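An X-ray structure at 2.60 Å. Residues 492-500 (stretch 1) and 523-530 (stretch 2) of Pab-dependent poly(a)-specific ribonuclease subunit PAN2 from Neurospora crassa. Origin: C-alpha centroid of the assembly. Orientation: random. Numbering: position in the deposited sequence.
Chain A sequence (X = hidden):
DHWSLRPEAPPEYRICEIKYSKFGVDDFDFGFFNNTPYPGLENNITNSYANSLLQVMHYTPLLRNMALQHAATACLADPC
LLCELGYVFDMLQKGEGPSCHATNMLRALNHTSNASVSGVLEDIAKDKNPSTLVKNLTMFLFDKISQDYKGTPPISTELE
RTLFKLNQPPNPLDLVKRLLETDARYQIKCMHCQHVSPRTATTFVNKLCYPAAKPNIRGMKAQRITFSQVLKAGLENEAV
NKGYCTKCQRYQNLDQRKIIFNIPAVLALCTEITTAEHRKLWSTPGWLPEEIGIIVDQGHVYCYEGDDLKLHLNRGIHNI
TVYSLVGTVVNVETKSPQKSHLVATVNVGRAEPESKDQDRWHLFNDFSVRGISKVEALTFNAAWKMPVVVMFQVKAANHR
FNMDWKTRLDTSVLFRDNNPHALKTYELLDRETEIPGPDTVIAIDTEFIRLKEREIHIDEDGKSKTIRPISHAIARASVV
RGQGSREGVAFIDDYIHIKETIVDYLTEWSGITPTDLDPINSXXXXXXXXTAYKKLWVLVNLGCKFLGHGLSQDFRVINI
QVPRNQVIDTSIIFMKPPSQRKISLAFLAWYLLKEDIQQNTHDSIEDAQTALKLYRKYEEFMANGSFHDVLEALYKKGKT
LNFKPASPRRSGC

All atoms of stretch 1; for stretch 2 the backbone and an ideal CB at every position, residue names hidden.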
# COMPACT_ATOMS: atom_id res chain seq x y z
N ILE A 492 -4.11 1.49 26.22
CA ILE A 492 -3.13 2.03 25.29
C ILE A 492 -3.00 3.54 25.48
O ILE A 492 -3.99 4.26 25.39
CB ILE A 492 -3.48 1.75 23.82
CG1 ILE A 492 -3.43 0.25 23.53
CG2 ILE A 492 -2.53 2.48 22.89
CD1 ILE A 492 -3.78 -0.10 22.10
N ASP A 493 -1.79 4.00 25.76
CA ASP A 493 -1.52 5.43 25.84
C ASP A 493 -0.11 5.70 25.32
O ASP A 493 0.78 6.08 26.08
CB ASP A 493 -1.67 5.94 27.28
CG ASP A 493 -1.62 7.45 27.37
OD1 ASP A 493 -2.00 8.12 26.38
OD2 ASP A 493 -1.21 7.98 28.43
N ASP A 494 0.07 5.50 24.02
CA ASP A 494 1.39 5.60 23.41
C ASP A 494 1.70 7.01 22.92
O ASP A 494 0.88 7.65 22.26
CB ASP A 494 1.50 4.63 22.23
CG ASP A 494 1.36 3.18 22.66
OD1 ASP A 494 1.66 2.88 23.83
OD2 ASP A 494 0.96 2.35 21.82
N TYR A 495 2.89 7.48 23.26
CA TYR A 495 3.43 8.70 22.68
C TYR A 495 4.36 8.31 21.54
O TYR A 495 5.05 7.29 21.61
CB TYR A 495 4.17 9.54 23.73
CG TYR A 495 3.25 10.27 24.69
CD1 TYR A 495 2.46 9.57 25.60
CD2 TYR A 495 3.19 11.65 24.70
CE1 TYR A 495 1.63 10.23 26.48
CE2 TYR A 495 2.36 12.32 25.58
CZ TYR A 495 1.58 11.61 26.47
OH TYR A 495 0.75 12.27 27.34
N ILE A 496 4.39 9.12 20.49
CA ILE A 496 5.09 8.73 19.27
C ILE A 496 6.46 9.39 19.13
O ILE A 496 6.57 10.62 19.12
CB ILE A 496 4.26 9.07 18.02
CG1 ILE A 496 2.84 8.52 18.16
CG2 ILE A 496 4.94 8.53 16.77
CD1 ILE A 496 2.79 7.04 18.43
N HIS A 497 7.50 8.57 19.03
CA HIS A 497 8.83 9.07 18.72
C HIS A 497 8.88 9.45 17.25
O HIS A 497 9.17 8.62 16.38
CB HIS A 497 9.90 8.02 19.04
CG HIS A 497 11.30 8.49 18.81
ND1 HIS A 497 11.61 9.80 18.52
CD2 HIS A 497 12.48 7.83 18.84
CE1 HIS A 497 12.91 9.93 18.37
NE2 HIS A 497 13.47 8.74 18.56
N ILE A 498 8.58 10.71 16.97
CA ILE A 498 8.49 11.20 15.60
C ILE A 498 9.87 11.52 15.03
O ILE A 498 10.61 12.34 15.58
CB ILE A 498 7.59 12.44 15.51
CG1 ILE A 498 6.20 12.10 16.04
CG2 ILE A 498 7.52 12.95 14.08
CD1 ILE A 498 5.28 13.29 16.15
N LYS A 499 10.21 10.87 13.92
CA LYS A 499 11.51 11.05 13.28
C LYS A 499 11.49 12.19 12.26
O LYS A 499 12.37 12.28 11.41
CB LYS A 499 11.95 9.75 12.61
CG LYS A 499 12.18 8.60 13.59
CD LYS A 499 11.35 7.38 13.23
CE LYS A 499 11.72 6.83 11.87
NZ LYS A 499 10.94 5.61 11.53
N GLU A 500 10.48 13.04 12.36
CA GLU A 500 10.36 14.20 11.48
C GLU A 500 10.70 15.48 12.23
O GLU A 500 10.92 15.45 13.44
CB GLU A 500 8.95 14.29 10.88
CG GLU A 500 8.44 12.98 10.30
CD GLU A 500 9.20 12.55 9.06
OE1 GLU A 500 9.56 13.43 8.25
OE2 GLU A 500 9.43 11.34 8.90
N UNK A 523 8.74 10.53 30.21
CA UNK A 523 8.22 9.65 31.25
C UNK A 523 7.07 8.82 30.69
O UNK A 523 6.41 8.08 31.42
CB UNK A 523 7.76 10.46 32.47
N UNK A 524 6.85 8.94 29.39
CA UNK A 524 5.75 8.27 28.72
C UNK A 524 6.17 6.95 28.12
O UNK A 524 7.35 6.60 28.11
CB UNK A 524 5.17 9.17 27.63
N UNK A 525 5.20 6.20 27.60
CA UNK A 525 5.49 5.00 26.84
C UNK A 525 5.80 5.37 25.40
O UNK A 525 5.02 5.09 24.49
CB UNK A 525 4.32 4.02 26.91
N UNK A 526 6.95 6.02 25.20
CA UNK A 526 7.34 6.51 23.88
C UNK A 526 7.72 5.36 22.95
O UNK A 526 8.64 4.60 23.24
CB UNK A 526 8.51 7.49 24.00
N UNK A 527 7.00 5.24 21.84
CA UNK A 527 7.23 4.15 20.90
C UNK A 527 7.38 4.67 19.47
O UNK A 527 7.14 5.84 19.19
CB UNK A 527 6.08 3.14 20.97
N UNK A 528 7.78 3.78 18.57
CA UNK A 528 7.91 4.11 17.16
C UNK A 528 6.52 4.21 16.52
O UNK A 528 5.58 3.58 17.00
CB UNK A 528 8.77 3.07 16.44
N UNK A 529 6.39 5.01 15.45
CA UNK A 529 5.11 5.22 14.76
C UNK A 529 4.42 3.92 14.35
O UNK A 529 3.22 3.77 14.55
CB UNK A 529 5.33 6.08 13.52
N UNK A 530 5.18 2.99 13.77
CA UNK A 530 4.62 1.74 13.28
C UNK A 530 4.22 0.82 14.42
O UNK A 530 3.30 0.02 14.29
CB UNK A 530 5.62 1.03 12.37

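Position 523 has nothing of stretch 1 within 5.5 Å of its ideal CB, so the contact sets no preference; the deposited residue is Gln 523, which makes no contact here.

At position 524 the CA-to-CB bond points toward stretch 1, and the ideal CB lies only 3.4 Å from CD1 of Tyr 495, over one face of its ring. A chain with methylene groups to lay on the aromatic face would suit, whether Leu, Met, Gln, Lys or Arg. Deposited is Arg 524. Its CG sits 3.6 Å from the centroid of the Tyr 495 ring, a CH-pi contact, and the Tyr 495 OH lies over one face of the guanidinium.

Position 525 points sideways, its ideal CB 4.2 Å from both Asp 493 O and Asp 494 OD1. A nearby carboxylate favors a donor: Asn, Ser, Thr or a longer basic chain. Asn 525, with chi1 near t, places ND2 2.9 Å from Asp 494 OD1. The backbone O of Asn 525 accepts a weak hydrogen bond from Tyr 495 N (3.4 Å, 149°).

At position 526, phi/psi of -71/120 is compatible with an extended strand, and the side chain shares a sheet face with Tyr 495. The ideal CB is 4.2 Å from Tyr 495 O and 5.2 Å from His 497 CB, leaving space for a medium-sized apolar group such as Leu, Ile or Met. In Leu 526, CD1 reaches 3.7 Å from Tyr 495 CB and 3.5 Å from both Ile 496 C and His 497 N, so the side chain lies along the backbone from Tyr 495 to His 497.

Position 527 turns to the other face, with Ile 496. The parallel pairing is firmest here: the backbone N of position 527 donates to Tyr 495 O (2.8 Å, 169°), and the O of position 527 accepts from His 497 N (2.8 Å, 173°). A beta-branched residue, Val, Ile or Thr, fits the extended backbone. Val 527 places CG2 3.8 Å from Asp 494 CB and 4.4 Å from Ile 496 CD1.

Position 528 points away; just before a helix, Ser, Thr, Asp or Asn would suit. Ser 528 caps a backbone N just past the stretch.

Position 529, with phi -53° and an ideal CB 4.1 Å from Ile 496 CG2, admits Pro or a small apolar residue at the helix start. Pro 529 sets CG 3.8 Å from Ile 496 CG2 and CD 3.6 Å from His 497 O.

Position 530 is out of reach and unconstrained by stretch 1; Lys 530 bonds elsewhere in the structure.

Stretch 2, residues 523-530: QRNLVSPK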
# COMPACT_ATOMS: atom_id res chain seq x y z
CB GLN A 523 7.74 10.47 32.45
CG GLN A 523 8.86 11.16 33.21
CD GLN A 523 9.82 10.17 33.85
OE1 GLN A 523 11.04 10.29 33.72
NE2 GLN A 523 9.27 9.19 34.56
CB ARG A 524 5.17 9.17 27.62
CG ARG A 524 5.01 10.63 28.02
CD ARG A 524 4.01 10.80 29.15
NE ARG A 524 3.80 12.21 29.47
CZ ARG A 524 2.97 12.64 30.41
NH1 ARG A 524 2.26 11.77 31.12
NH2 ARG A 524 2.84 13.94 30.65
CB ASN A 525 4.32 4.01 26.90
CG ASN A 525 4.66 2.66 26.29
OD1 ASN A 525 5.82 2.24 26.29
ND2 ASN A 525 3.65 1.98 25.77
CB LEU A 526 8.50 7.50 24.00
CG LEU A 526 8.81 8.33 22.76
CD1 LEU A 526 7.65 9.24 22.42
CD2 LEU A 526 10.08 9.15 22.98
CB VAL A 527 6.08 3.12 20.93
CG1 VAL A 527 5.99 2.47 22.30
CG2 VAL A 527 4.76 3.79 20.57
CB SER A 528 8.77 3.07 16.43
OG SER A 528 8.08 1.83 16.32
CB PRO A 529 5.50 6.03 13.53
CG PRO A 529 6.71 6.78 13.96
CD PRO A 529 7.46 5.86 14.88
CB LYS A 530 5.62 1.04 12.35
CG LYS A 530 5.12 -0.24 11.71
CD LYS A 530 5.80 -1.46 12.30
CE LYS A 530 5.45 -2.72 11.54
NZ LYS A 530 6.22 -3.90 12.02
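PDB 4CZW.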